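Local atomic coordinates of high choriolytic enzyme 1 (Oryzias latipes, PDB entry 3VTG), a protein that helps break down the egg envelope at hatching as a zinc-dependent endopeptidase of the astacin family. Residues 12-15 and 19-22; 51-56 and 61-66; 70-75 and 81-86; 100-105 and 150-155; 105-110 and 194-199. All blocks are in the same frame, centred on the assembly; numbering follows the deposited sequence.

Contact 1 of 5, residues 12-15 and 19-22; sequences WKKA and LVVI
Ile22 lies against one face of the Trp12 indole, and the two side chains cross at about a right angle. Its CG2 sits over the middle of the six-membered ring, 3.6 Å from the centroid and 3° off the ring normal, a CH-pi contact. The other branch runs over the pyrrole side and brings CD1 to 3.6 Å from Trp12 CG. With CG beside its own backbone N (chi1 -62°), the indole reaches over Ile22, while Trp12 CB meets Val20 CG1 at 3.6 Å. Further along, Lys14 lays its aliphatic part across Val20 CG2.

The backbones meet directly once: Ala15 N donates to Leu19 O at 2.9 Å, nearly straight at 169°. Elsewhere water fills in. One molecule donates to Lys13 O and Leu19 O and accepts from Val21 N; a second bridges Lys13 O and Val21 O, 2.8 Å and 2.7 Å away. Outside the pair, Trp12 NE1 donates to Ala104 O on the zinc-binding helix, and strand 20-26 bonds through its backbone to strand 51-55. A serine in place of Trp12 would probably leave Ala104 O without its donor and open a gap over Ile22. The segment before the strand is thus joined to it by apolar packing of Ile22 and Val20 on Trp12 and by largely water-mediated polar links where the backbones separate.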
# COMPACT_ATOMS: atom_id res chain seq x y z
N TRP A 12 5.59 -0.57 -12.67
CA TRP A 12 4.94 0.22 -13.71
C TRP A 12 5.96 0.97 -14.51
O TRP A 12 6.97 1.43 -13.97
CB TRP A 12 3.88 1.13 -13.11
CG TRP A 12 2.80 0.31 -12.45
CD1 TRP A 12 2.71 -0.06 -11.11
CD2 TRP A 12 1.66 -0.34 -13.11
NE1 TRP A 12 1.61 -0.84 -10.90
CE2 TRP A 12 0.93 -1.04 -12.05
CE3 TRP A 12 1.17 -0.38 -14.41
CZ2 TRP A 12 -0.23 -1.76 -12.31
CZ3 TRP A 12 -0.00 -1.10 -14.66
CH2 TRP A 12 -0.68 -1.78 -13.64
N LYS A 13 5.72 1.06 -15.81
CA LYS A 13 6.66 1.66 -16.75
C LYS A 13 6.75 3.17 -16.63
O LYS A 13 5.73 3.86 -16.51
CB LYS A 13 6.30 1.27 -18.18
CG LYS A 13 6.71 -0.13 -18.58
CD LYS A 13 6.26 -0.49 -19.99
CE LYS A 13 6.68 0.54 -21.03
NZ LYS A 13 8.14 0.82 -21.06
N LYS A 14 7.97 3.68 -16.66
CA LYS A 14 8.20 5.12 -16.67
C LYS A 14 8.38 5.60 -18.11
O LYS A 14 9.18 5.03 -18.86
CB LYS A 14 9.41 5.48 -15.82
CG LYS A 14 9.60 6.97 -15.61
CD LYS A 14 10.05 7.26 -14.19
CE LYS A 14 10.73 8.61 -14.06
NZ LYS A 14 12.13 8.54 -14.56
N ALA A 15 7.63 6.63 -18.48
CA ALA A 15 7.73 7.22 -19.81
C ALA A 15 8.98 8.09 -19.90
O ALA A 15 9.59 8.43 -18.88
CB ALA A 15 6.49 8.03 -20.13
N LEU A 19 6.82 10.62 -16.36
CA LEU A 19 5.58 10.20 -15.72
C LEU A 19 5.37 8.69 -15.77
O LEU A 19 5.69 8.04 -16.78
CB LEU A 19 4.37 10.92 -16.32
CG LEU A 19 4.36 12.46 -16.22
CD1 LEU A 19 3.08 13.01 -16.82
CD2 LEU A 19 4.56 12.94 -14.79
N VAL A 20 4.87 8.15 -14.67
CA VAL A 20 4.50 6.74 -14.59
C VAL A 20 2.98 6.67 -14.68
O VAL A 20 2.27 6.89 -13.69
CB VAL A 20 5.03 6.09 -13.29
CG1 VAL A 20 4.61 4.63 -13.21
CG2 VAL A 20 6.54 6.20 -13.21
N VAL A 21 2.50 6.39 -15.88
CA VAL A 21 1.07 6.46 -16.17
C VAL A 21 0.47 5.07 -16.00
O VAL A 21 0.83 4.13 -16.70
CB VAL A 21 0.82 7.04 -17.58
CG1 VAL A 21 -0.66 6.98 -17.93
CG2 VAL A 21 1.32 8.48 -17.65
N ILE A 22 -0.44 4.95 -15.03
CA ILE A 22 -1.02 3.67 -14.66
C ILE A 22 -2.50 3.65 -15.00
O ILE A 22 -3.29 4.36 -14.38
CB ILE A 22 -0.79 3.35 -13.16
CG1 ILE A 22 0.70 3.39 -12.83
CG2 ILE A 22 -1.40 2.01 -12.79
CD1 ILE A 22 1.02 3.27 -11.36
O HOH W 1 4.20 6.01 -18.16
O HOH W 2 3.20 2.85 -16.94

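Contact 2 of 5, residues 51-56 and 61-66; sequences IRFVRR and DFISVV
Arg56 reaches over Phe62 with its chain extended from CG to NE and lays its flat end on the ring. From CB, which heads toward segment 61-66, CG swings anti to the backbone N (chi1 -173°) and sends the chain out over the phenyl. CD is the first atom to meet the ring, 3.9 Å from the centroid and close to the normal, a CH-pi contact beside Phe62 CG. Next, NE lies 3.5 Å from Phe62 CD2. At CZ the group comes down on Phe62 CE2 at 3.3 Å; NH1 continues over CZ of the ring, and NH2 lies nearest CE2. Guanidinium and phenyl planes are 9° apart with centres separated by 3.7 Å, an offset stack that is also a cation-pi interaction.

Phe62 meets it with CG lodged between its backbone N and carbonyl carbon (chi1 70°), which turns the ring face toward the arginine. The guanidinium is further constrained, since Arg56 NE donates to Glu59 O in the loop connecting the segments. Deeper in the sheet, Ile63 CD1 comes to the edge of the Phe53 ring, 4.0 Å from CE1. Strands 51-55 and 62-66 are not neighbours in the sheet; strand 20-26 runs between them. Phe53 and Ile63 therefore meet across that intervening strand, on the side packed against helix 94-105, where they rest on Leu101 and Ala104 respectively.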
# COMPACT_ATOMS: atom_id res chain seq x y z
N ILE A 51 3.76 9.68 -10.33
CA ILE A 51 2.72 8.68 -10.58
C ILE A 51 1.43 9.36 -11.04
O ILE A 51 0.99 10.33 -10.43
CB ILE A 51 2.41 7.84 -9.31
CG1 ILE A 51 3.67 7.16 -8.75
CG2 ILE A 51 1.29 6.84 -9.55
CD1 ILE A 51 4.35 6.18 -9.68
N ARG A 52 0.85 8.85 -12.13
CA ARG A 52 -0.44 9.33 -12.62
C ARG A 52 -1.37 8.16 -12.92
O ARG A 52 -1.15 7.41 -13.87
CB ARG A 52 -0.28 10.19 -13.88
CG ARG A 52 0.62 11.40 -13.74
CD ARG A 52 0.01 12.50 -12.89
NE ARG A 52 0.92 13.64 -12.81
CZ ARG A 52 1.86 13.79 -11.88
NH1 ARG A 52 2.02 12.88 -10.92
NH2 ARG A 52 2.65 14.86 -11.91
N PHE A 53 -2.41 7.99 -12.11
CA PHE A 53 -3.45 7.02 -12.40
C PHE A 53 -4.43 7.64 -13.39
O PHE A 53 -4.97 8.71 -13.13
CB PHE A 53 -4.16 6.59 -11.11
CG PHE A 53 -3.28 5.83 -10.16
CD1 PHE A 53 -3.03 4.47 -10.35
CD2 PHE A 53 -2.70 6.46 -9.06
CE1 PHE A 53 -2.22 3.77 -9.48
CE2 PHE A 53 -1.88 5.76 -8.19
CZ PHE A 53 -1.64 4.41 -8.40
N VAL A 54 -4.62 6.98 -14.53
CA VAL A 54 -5.51 7.49 -15.59
C VAL A 54 -6.51 6.43 -16.03
O VAL A 54 -6.21 5.24 -16.00
CB VAL A 54 -4.73 7.98 -16.84
CG1 VAL A 54 -3.73 9.07 -16.48
CG2 VAL A 54 -4.05 6.83 -17.57
N ARG A 55 -7.70 6.86 -16.44
CA ARG A 55 -8.67 5.93 -16.99
C ARG A 55 -8.09 5.20 -18.19
O ARG A 55 -7.47 5.81 -19.06
CB ARG A 55 -9.97 6.64 -17.36
CG ARG A 55 -10.79 7.07 -16.16
CD ARG A 55 -12.16 7.61 -16.55
NE ARG A 55 -12.06 8.88 -17.26
CZ ARG A 55 -11.95 10.06 -16.67
NH1 ARG A 55 -11.96 10.16 -15.35
NH2 ARG A 55 -11.85 11.16 -17.42
N ARG A 56 -8.26 3.88 -18.20
CA ARG A 56 -7.77 3.03 -19.28
C ARG A 56 -8.45 3.36 -20.60
O ARG A 56 -9.64 3.69 -20.65
CB ARG A 56 -8.01 1.56 -18.93
CG ARG A 56 -7.40 0.57 -19.91
CD ARG A 56 -8.05 -0.80 -19.78
NE ARG A 56 -7.38 -1.77 -20.66
CZ ARG A 56 -7.90 -2.93 -21.03
NH1 ARG A 56 -9.11 -3.31 -20.63
NH2 ARG A 56 -7.20 -3.74 -21.82
N ASP A 61 -1.53 -3.55 -19.65
CA ASP A 61 -1.38 -3.62 -18.20
C ASP A 61 -2.27 -2.57 -17.54
O ASP A 61 -2.13 -1.38 -17.82
CB ASP A 61 0.07 -3.39 -17.76
CG ASP A 61 1.05 -4.31 -18.47
OD1 ASP A 61 0.84 -5.54 -18.47
OD2 ASP A 61 2.06 -3.80 -18.99
N PHE A 62 -3.17 -3.01 -16.67
CA PHE A 62 -4.08 -2.08 -16.02
C PHE A 62 -4.64 -2.63 -14.71
O PHE A 62 -4.64 -3.84 -14.49
CB PHE A 62 -5.23 -1.67 -16.97
CG PHE A 62 -6.22 -2.77 -17.25
CD1 PHE A 62 -7.44 -2.81 -16.59
CD2 PHE A 62 -5.94 -3.75 -18.20
CE1 PHE A 62 -8.36 -3.81 -16.85
CE2 PHE A 62 -6.86 -4.76 -18.46
CZ PHE A 62 -8.07 -4.79 -17.79
N ILE A 63 -5.10 -1.71 -13.86
CA ILE A 63 -5.73 -2.07 -12.60
C ILE A 63 -7.24 -2.11 -12.77
O ILE A 63 -7.85 -1.18 -13.31
CB ILE A 63 -5.34 -1.07 -11.48
CG1 ILE A 63 -3.83 -1.09 -11.25
CG2 ILE A 63 -6.09 -1.39 -10.20
CD1 ILE A 63 -3.33 -0.02 -10.30
N SER A 64 -7.85 -3.20 -12.32
CA SER A 64 -9.29 -3.34 -12.30
C SER A 64 -9.78 -3.23 -10.86
O SER A 64 -9.55 -4.12 -10.05
CB SER A 64 -9.69 -4.69 -12.90
OG SER A 64 -11.10 -4.86 -12.87
N VAL A 65 -10.44 -2.11 -10.55
CA VAL A 65 -10.95 -1.86 -9.20
C VAL A 65 -12.32 -2.52 -9.04
O VAL A 65 -13.27 -2.20 -9.77
CB VAL A 65 -11.02 -0.36 -8.87
CG1 VAL A 65 -11.41 -0.15 -7.41
CG2 VAL A 65 -9.68 0.33 -9.15
N VAL A 66 -12.41 -3.44 -8.08
CA VAL A 66 -13.61 -4.25 -7.88
C VAL A 66 -13.99 -4.28 -6.40
O VAL A 66 -13.13 -4.12 -5.53
CB VAL A 66 -13.43 -5.69 -8.40
CG1 VAL A 66 -13.39 -5.72 -9.93
CG2 VAL A 66 -12.18 -6.34 -7.82

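Contact 3 of 5, residues 70-75 and 81-86; sequences GCYSEL and QQELSI
Ser85 is gripped by the facing strand through backbone and side chain. Tyr72 N donates to Ser85 O at 3.1 Å and Ser85 N to Tyr72 O at 2.8 Å, the antiparallel hydrogen-bonded pair of the hairpin. Ser85 OG donates to Gly70 O at 2.9 Å and is also bonded to Lys68 N.

Tyr72 CG stands between its backbone N and carbonyl carbon (chi1 67°), which lays the ring over Ser85, with Ser85 CB 3.5 Å from its centroid, a CH-pi contact over the face. The phenol ends at a water, 2.7 Å from Tyr72 OH, which donates to Glu83 OE1; that carboxylate also salt-bridges Lys68. A second water donates to Ser73 OG and Glu83 O and accepts from Gln82 NE2. Ser73 OG donates to Glu74 O, while Gln82 NE2 also bonds to Gly76 O and Gln82 OE1 accepts from Lys78 N. A third joins Glu83 N to Glu74 OE2. Replacing Tyr72 by an alanine would probably uncover Ser85 CB and deprive the Glu83 water of its phenol partner.

Cys71, disulfide-bonded to Cys91, and Ser73 turn toward helix 94-105, where both touch Glu100. Direct bonds thus close the hairpin at Tyr72 and Ser85; toward Glu74, water completes the pairing.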
# COMPACT_ATOMS: atom_id res chain seq x y z
N GLY A 70 -12.94 -7.48 1.32
CA GLY A 70 -11.99 -6.60 1.99
C GLY A 70 -11.26 -5.64 1.06
O GLY A 70 -11.70 -5.37 -0.06
N CYS A 71 -10.15 -5.11 1.56
CA CYS A 71 -9.33 -4.16 0.83
C CYS A 71 -7.98 -4.82 0.54
O CYS A 71 -7.25 -5.17 1.46
CB CYS A 71 -9.11 -2.88 1.66
SG CYS A 71 -10.39 -2.46 2.88
N TYR A 72 -7.67 -5.00 -0.75
CA TYR A 72 -6.42 -5.64 -1.14
C TYR A 72 -5.96 -5.25 -2.54
O TYR A 72 -6.73 -4.70 -3.34
CB TYR A 72 -6.49 -7.17 -0.99
CG TYR A 72 -7.44 -7.89 -1.93
CD1 TYR A 72 -8.66 -8.38 -1.46
CD2 TYR A 72 -7.12 -8.10 -3.27
CE1 TYR A 72 -9.53 -9.05 -2.30
CE2 TYR A 72 -7.99 -8.77 -4.12
CZ TYR A 72 -9.19 -9.24 -3.63
OH TYR A 72 -10.05 -9.90 -4.47
N SER A 73 -4.70 -5.53 -2.83
CA SER A 73 -4.13 -5.31 -4.15
C SER A 73 -3.00 -6.29 -4.38
O SER A 73 -2.37 -6.76 -3.43
CB SER A 73 -3.59 -3.88 -4.27
OG SER A 73 -2.93 -3.70 -5.51
N GLU A 74 -2.75 -6.58 -5.65
CA GLU A 74 -1.52 -7.25 -6.05
C GLU A 74 -0.33 -6.32 -5.80
O GLU A 74 -0.49 -5.10 -5.77
CB GLU A 74 -1.60 -7.63 -7.53
CG GLU A 74 -2.80 -8.48 -7.92
CD GLU A 74 -2.73 -9.92 -7.44
OE1 GLU A 74 -1.64 -10.37 -7.01
OE2 GLU A 74 -3.76 -10.62 -7.51
N LEU A 75 0.85 -6.91 -5.62
CA LEU A 75 2.08 -6.15 -5.42
C LEU A 75 2.80 -5.87 -6.73
O LEU A 75 3.26 -6.79 -7.40
CB LEU A 75 3.04 -6.93 -4.51
CG LEU A 75 3.01 -6.73 -3.00
CD1 LEU A 75 3.97 -7.72 -2.36
CD2 LEU A 75 3.39 -5.30 -2.63
N GLN A 81 -4.52 -7.59 -16.82
CA GLN A 81 -5.51 -7.17 -15.84
C GLN A 81 -5.10 -7.64 -14.46
O GLN A 81 -4.90 -8.83 -14.24
CB GLN A 81 -6.87 -7.77 -16.21
CG GLN A 81 -8.02 -7.35 -15.31
CD GLN A 81 -9.38 -7.72 -15.89
OE1 GLN A 81 -9.47 -8.27 -16.98
NE2 GLN A 81 -10.43 -7.42 -15.15
N GLN A 82 -4.95 -6.69 -13.53
CA GLN A 82 -4.74 -7.04 -12.13
C GLN A 82 -5.79 -6.37 -11.26
O GLN A 82 -6.11 -5.19 -11.45
CB GLN A 82 -3.32 -6.69 -11.67
CG GLN A 82 -3.00 -5.21 -11.55
CD GLN A 82 -1.54 -4.98 -11.24
OE1 GLN A 82 -0.67 -5.19 -12.09
NE2 GLN A 82 -1.25 -4.56 -10.01
N GLU A 83 -6.33 -7.13 -10.32
CA GLU A 83 -7.42 -6.63 -9.49
C GLU A 83 -6.94 -5.89 -8.25
O GLU A 83 -5.88 -6.20 -7.69
CB GLU A 83 -8.41 -7.75 -9.14
CG GLU A 83 -9.25 -8.19 -10.33
CD GLU A 83 -10.41 -9.11 -9.98
OE1 GLU A 83 -10.42 -9.71 -8.88
OE2 GLU A 83 -11.32 -9.24 -10.82
N LEU A 84 -7.72 -4.90 -7.87
CA LEU A 84 -7.54 -4.17 -6.62
C LEU A 84 -8.93 -4.08 -6.01
O LEU A 84 -9.85 -3.54 -6.63
CB LEU A 84 -6.95 -2.78 -6.88
CG LEU A 84 -6.54 -1.91 -5.68
CD1 LEU A 84 -5.50 -0.88 -6.10
CD2 LEU A 84 -7.73 -1.23 -5.04
N SER A 85 -9.08 -4.63 -4.81
CA SER A 85 -10.38 -4.65 -4.16
C SER A 85 -10.57 -3.49 -3.19
O SER A 85 -9.78 -3.31 -2.26
CB SER A 85 -10.61 -5.98 -3.44
OG SER A 85 -11.90 -6.01 -2.85
N ILE A 86 -11.62 -2.71 -3.44
CA ILE A 86 -12.11 -1.73 -2.49
C ILE A 86 -13.54 -2.15 -2.16
O ILE A 86 -14.49 -1.78 -2.86
CB ILE A 86 -12.05 -0.29 -3.06
CG1 ILE A 86 -10.61 0.12 -3.40
CG2 ILE A 86 -12.69 0.73 -2.11
CD1 ILE A 86 -9.65 0.13 -2.22
O HOH W 3 -8.87 -10.55 -6.78
O HOH W 4 -3.60 -4.43 -8.15
O HOH W 5 -5.45 -9.81 -10.04

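Contact 4 of 5, residues 100-105 and 150-155; sequences ELNHAL and SSIMHY. With ZN (zinc ion), chain B.
The zinc-binding helix of the HExxH motif meets the Met-turn here, the methionine-containing turn that lies beneath the metal in astacins and other metzincins. Met153 CE comes up under one face of the His103 ring, 3.6 Å from the centroid and 21° off the normal, a CH-pi contact displaced toward CE1. The thioether bends at chi2 and chi3 (-52° and -71°), which carries the methyl under the imidazole; its SD instead rests on Asn102 CB at 3.7 Å. Ile152 CG2 adds a looser touch near the amide of Asn102.

The His103 ring is fixed at both nitrogens: NE2 binds zinc at 2.1 Å, and ND1 is hydrogen-bonded to Phe107 O. His99 and His109 supply the other protein ligands. Two waters complete the set, and one of these donates to OE2 of Glu100, the predicted active-site residue.

The turn itself is well tied. Residues 151-154 form a type I beta turn, closed by His154 N to Ser151 O, and Ile152 O bonds to His99 ND1, so the same turn orients a second zinc ligand. At its start Ser151 OG accepts from Met153 N at 2.9 Å, an ST turn that holds the methionine backbone in place.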
# COMPACT_ATOMS: atom_id res chain seq x y z
N GLU A 100 -3.89 0.88 -0.67
CA GLU A 100 -4.00 -0.17 -1.70
C GLU A 100 -3.25 0.19 -2.99
O GLU A 100 -2.58 -0.66 -3.58
CB GLU A 100 -5.46 -0.51 -2.01
CG GLU A 100 -6.24 -1.08 -0.83
CD GLU A 100 -5.56 -2.25 -0.15
OE1 GLU A 100 -4.79 -3.00 -0.81
OE2 GLU A 100 -5.79 -2.43 1.06
N LEU A 101 -3.36 1.45 -3.41
CA LEU A 101 -2.64 1.92 -4.59
C LEU A 101 -1.13 1.82 -4.39
O LEU A 101 -0.39 1.52 -5.34
CB LEU A 101 -3.07 3.34 -4.95
CG LEU A 101 -4.52 3.50 -5.44
CD1 LEU A 101 -4.93 4.96 -5.40
CD2 LEU A 101 -4.73 2.92 -6.84
N ASN A 102 -0.66 2.05 -3.17
CA ASN A 102 0.75 1.85 -2.83
C ASN A 102 1.21 0.40 -2.97
O ASN A 102 2.34 0.15 -3.41
CB ASN A 102 1.08 2.41 -1.45
CG ASN A 102 1.52 3.85 -1.50
OD1 ASN A 102 2.64 4.16 -1.91
ND2 ASN A 102 0.63 4.76 -1.10
N HIS A 103 0.35 -0.56 -2.61
CA HIS A 103 0.63 -1.97 -2.88
C HIS A 103 0.82 -2.18 -4.36
O HIS A 103 1.78 -2.83 -4.79
CB HIS A 103 -0.48 -2.89 -2.39
CG HIS A 103 -0.48 -3.16 -0.91
ND1 HIS A 103 0.64 -3.47 -0.21
CD2 HIS A 103 -1.53 -3.21 0.01
CE1 HIS A 103 0.31 -3.69 1.08
NE2 HIS A 103 -1.01 -3.53 1.21
N ALA A 104 -0.10 -1.63 -5.16
CA ALA A 104 -0.03 -1.76 -6.62
C ALA A 104 1.26 -1.17 -7.19
O ALA A 104 1.77 -1.65 -8.21
CB ALA A 104 -1.25 -1.11 -7.28
N LEU A 105 1.80 -0.15 -6.52
CA LEU A 105 3.09 0.42 -6.91
C LEU A 105 4.29 -0.47 -6.58
O LEU A 105 5.36 -0.32 -7.18
CB LEU A 105 3.29 1.80 -6.29
CG LEU A 105 2.38 2.94 -6.77
CD1 LEU A 105 2.73 4.22 -6.03
CD2 LEU A 105 2.48 3.14 -8.28
N SER A 150 4.94 6.08 11.14
CA SER A 150 3.83 6.89 10.63
C SER A 150 3.43 6.56 9.19
O SER A 150 2.57 7.24 8.62
CB SER A 150 4.14 8.38 10.77
OG SER A 150 5.00 8.84 9.75
N SER A 151 4.05 5.53 8.60
CA SER A 151 3.73 5.12 7.23
C SER A 151 2.28 4.68 7.09
O SER A 151 1.74 3.99 7.96
CB SER A 151 4.64 3.98 6.79
OG SER A 151 4.19 3.44 5.55
N ILE A 152 1.67 5.06 5.98
CA ILE A 152 0.32 4.61 5.64
C ILE A 152 0.28 3.09 5.43
O ILE A 152 -0.79 2.49 5.33
CB ILE A 152 -0.21 5.37 4.39
CG1 ILE A 152 -1.75 5.42 4.39
CG2 ILE A 152 0.37 4.79 3.10
CD1 ILE A 152 -2.34 6.30 3.30
N MET A 153 1.46 2.47 5.38
CA MET A 153 1.59 1.02 5.18
C MET A 153 1.78 0.23 6.48
O MET A 153 1.89 -0.99 6.44
CB MET A 153 2.74 0.71 4.21
CG MET A 153 2.66 1.43 2.87
SD MET A 153 1.08 1.26 2.02
CE MET A 153 1.14 -0.46 1.52
N HIS A 154 1.83 0.92 7.61
CA HIS A 154 2.03 0.26 8.90
C HIS A 154 0.72 -0.19 9.48
O HIS A 154 -0.22 0.59 9.57
CB HIS A 154 2.73 1.20 9.88
CG HIS A 154 3.50 0.49 10.97
ND1 HIS A 154 2.91 -0.34 11.86
CD2 HIS A 154 4.86 0.50 11.28
CE1 HIS A 154 3.85 -0.83 12.69
NE2 HIS A 154 5.04 -0.31 12.34
N TYR A 155 0.66 -1.46 9.88
CA TYR A 155 -0.49 -1.98 10.63
C TYR A 155 -0.66 -1.24 11.96
O TYR A 155 0.31 -0.81 12.58
CB TYR A 155 -0.27 -3.46 10.96
CG TYR A 155 -0.69 -4.48 9.91
CD1 TYR A 155 -1.01 -4.12 8.60
CD2 TYR A 155 -0.75 -5.83 10.25
CE1 TYR A 155 -1.38 -5.08 7.66
CE2 TYR A 155 -1.11 -6.79 9.33
CZ TYR A 155 -1.43 -6.41 8.04
OH TYR A 155 -1.79 -7.38 7.13
ZN ZN B . -2.17 -3.62 2.97
O HOH W 6 -3.92 -4.22 1.91
O HOH W 7 -3.66 -3.92 4.71

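Contact 5 of 5, residues 105-110 and 194-199; sequences LGFQHE and NVLYNC. With ZN (zinc ion), chain B.
Past Leu105 the backbone leaves helical angles at Gly106, whose positive phi (121°) makes a Schellman motif, and this end faces Tyr197; the helix of segment 194-199 ends the same way, Asn198 taking the positive-phi position and Cys199 N bonding to Asn194 O. Between the two ends, Tyr197 OH donates to Leu105 O at 2.7 Å, and that oxygen lies in the plane of the phenol ring at its edge. Here CG sits beside the tyrosine's own backbone N (chi1 -74°), directing the ring at the helix end, where CE2 also passes 4.1 Å from Leu105 CB. The bond thus gives a carbonyl at the helix end a side-chain donor.

Leu196 works beside it. Its CD2 meets Phe107 CZ at 3.6 Å, the two side chains coming from opposite directions, and the same methyl lies 3.9 Å from Leu105 O. Three residues beyond Gly106 the chain reaches His109, whose NE2 binds zinc at 2.0 Å.

The contact joins the end of helix 94-105 to that of helix 187-196. Leu105 and Phe107 both also pack on Ile193 of the latter, Tyr197 rests on Val20 and Ile51 of the sheet, and a disulfide ties Cys199 to Cys50, just before strand 51-55.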
# COMPACT_ATOMS: atom_id res chain seq x y z
N LEU A 105 1.80 -0.15 -6.52
CA LEU A 105 3.09 0.42 -6.91
C LEU A 105 4.29 -0.47 -6.58
O LEU A 105 5.36 -0.32 -7.18
CB LEU A 105 3.29 1.80 -6.29
CG LEU A 105 2.38 2.94 -6.77
CD1 LEU A 105 2.73 4.22 -6.03
CD2 LEU A 105 2.48 3.14 -8.28
N GLY A 106 4.11 -1.39 -5.63
CA GLY A 106 5.16 -2.33 -5.24
C GLY A 106 5.59 -2.27 -3.78
O GLY A 106 6.61 -2.87 -3.42
N PHE A 107 4.81 -1.58 -2.95
CA PHE A 107 5.16 -1.41 -1.54
C PHE A 107 4.43 -2.36 -0.60
O PHE A 107 3.24 -2.64 -0.77
CB PHE A 107 4.96 0.05 -1.11
CG PHE A 107 5.87 0.99 -1.82
CD1 PHE A 107 7.22 1.08 -1.48
CD2 PHE A 107 5.40 1.77 -2.87
CE1 PHE A 107 8.07 1.93 -2.15
CE2 PHE A 107 6.24 2.63 -3.54
CZ PHE A 107 7.58 2.71 -3.19
N GLN A 108 5.17 -2.85 0.39
CA GLN A 108 4.66 -3.83 1.35
C GLN A 108 4.42 -3.18 2.71
O GLN A 108 4.79 -2.03 2.93
CB GLN A 108 5.63 -5.00 1.46
CG GLN A 108 5.93 -5.64 0.11
CD GLN A 108 7.04 -6.66 0.16
OE1 GLN A 108 8.19 -6.36 -0.14
NE2 GLN A 108 6.69 -7.88 0.55
N HIS A 109 3.78 -3.92 3.61
CA HIS A 109 3.50 -3.41 4.95
C HIS A 109 4.76 -3.10 5.71
O HIS A 109 5.73 -3.87 5.67
CB HIS A 109 2.63 -4.39 5.73
CG HIS A 109 1.26 -4.59 5.13
ND1 HIS A 109 0.73 -5.80 4.94
CD2 HIS A 109 0.34 -3.67 4.65
CE1 HIS A 109 -0.49 -5.67 4.37
NE2 HIS A 109 -0.72 -4.36 4.20
N GLU A 110 4.75 -1.96 6.40
CA GLU A 110 5.92 -1.46 7.11
C GLU A 110 6.49 -2.46 8.12
O GLU A 110 7.71 -2.62 8.21
CB GLU A 110 5.60 -0.12 7.80
CG GLU A 110 6.83 0.66 8.26
CD GLU A 110 7.62 1.27 7.11
OE1 GLU A 110 7.28 1.03 5.93
OE2 GLU A 110 8.60 1.98 7.41
N ASN A 194 9.10 8.16 -5.02
CA ASN A 194 9.99 8.97 -5.85
C ASN A 194 11.35 8.31 -6.11
O ASN A 194 11.90 8.44 -7.21
CB ASN A 194 10.16 10.37 -5.27
CG ASN A 194 8.89 11.21 -5.41
OD1 ASN A 194 8.64 12.11 -4.61
ND2 ASN A 194 8.10 10.93 -6.43
N VAL A 195 11.88 7.60 -5.12
CA VAL A 195 13.14 6.88 -5.29
C VAL A 195 12.95 5.66 -6.19
O VAL A 195 13.70 5.46 -7.14
CB VAL A 195 13.78 6.50 -3.93
CG1 VAL A 195 15.02 5.64 -4.15
CG2 VAL A 195 14.14 7.74 -3.14
N LEU A 196 11.93 4.85 -5.90
CA LEU A 196 11.67 3.63 -6.67
C LEU A 196 11.41 3.92 -8.15
O LEU A 196 11.94 3.22 -9.03
CB LEU A 196 10.50 2.84 -6.06
CG LEU A 196 10.14 1.50 -6.71
CD1 LEU A 196 11.28 0.49 -6.61
CD2 LEU A 196 8.87 0.93 -6.09
N TYR A 197 10.61 4.95 -8.41
CA TYR A 197 10.24 5.30 -9.78
C TYR A 197 11.09 6.41 -10.37
O TYR A 197 10.79 6.91 -11.45
CB TYR A 197 8.74 5.60 -9.86
CG TYR A 197 7.93 4.33 -9.78
CD1 TYR A 197 7.71 3.55 -10.91
CD2 TYR A 197 7.40 3.89 -8.56
CE1 TYR A 197 6.99 2.37 -10.84
CE2 TYR A 197 6.67 2.72 -8.48
CZ TYR A 197 6.47 1.96 -9.63
OH TYR A 197 5.75 0.79 -9.58
N ASN A 198 12.16 6.79 -9.67
CA ASN A 198 13.11 7.81 -10.14
C ASN A 198 12.43 9.09 -10.61
O ASN A 198 12.73 9.62 -11.69
CB ASN A 198 14.05 7.23 -11.22
CG ASN A 198 15.29 8.09 -11.44
OD1 ASN A 198 15.82 8.68 -10.50
ND2 ASN A 198 15.75 8.14 -12.68
N CYS A 199 11.50 9.60 -9.80
CA CYS A 199 10.77 10.81 -10.14
C CYS A 199 11.63 12.04 -9.93
O CYS A 199 12.24 12.22 -8.87
CB CYS A 199 9.50 10.94 -9.29
SG CYS A 199 8.34 9.56 -9.39
ZN ZN B . -2.17 -3.62 2.97
O HOH W 6 -3.92 -4.22 1.91
O HOH W 7 -3.66 -3.92 4.71

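Contacts 4 and 5 are the buried ones; contacts 1, 2 and 3 are only partly buried and all reach the five-stranded sheet, contact 1 through a loop laid against strand 20-26. Strands 20-26 and 51-55 connect contacts 1 and 2 through backbone bonds, as strands 62-66 and 81-86 connect 2 and 3. Helix 94-105 packs on one side of the sheet and links it to contacts 4 and 5, which share Leu105 and the zinc. Chemistry follows place: water mediates much of contacts 1 and 3, contact 2 stacks a charged group near the surface, contact 4 pairs a methyl with a metal-bound imidazole, and contact 5 adds a single phenol bond to apolar packing.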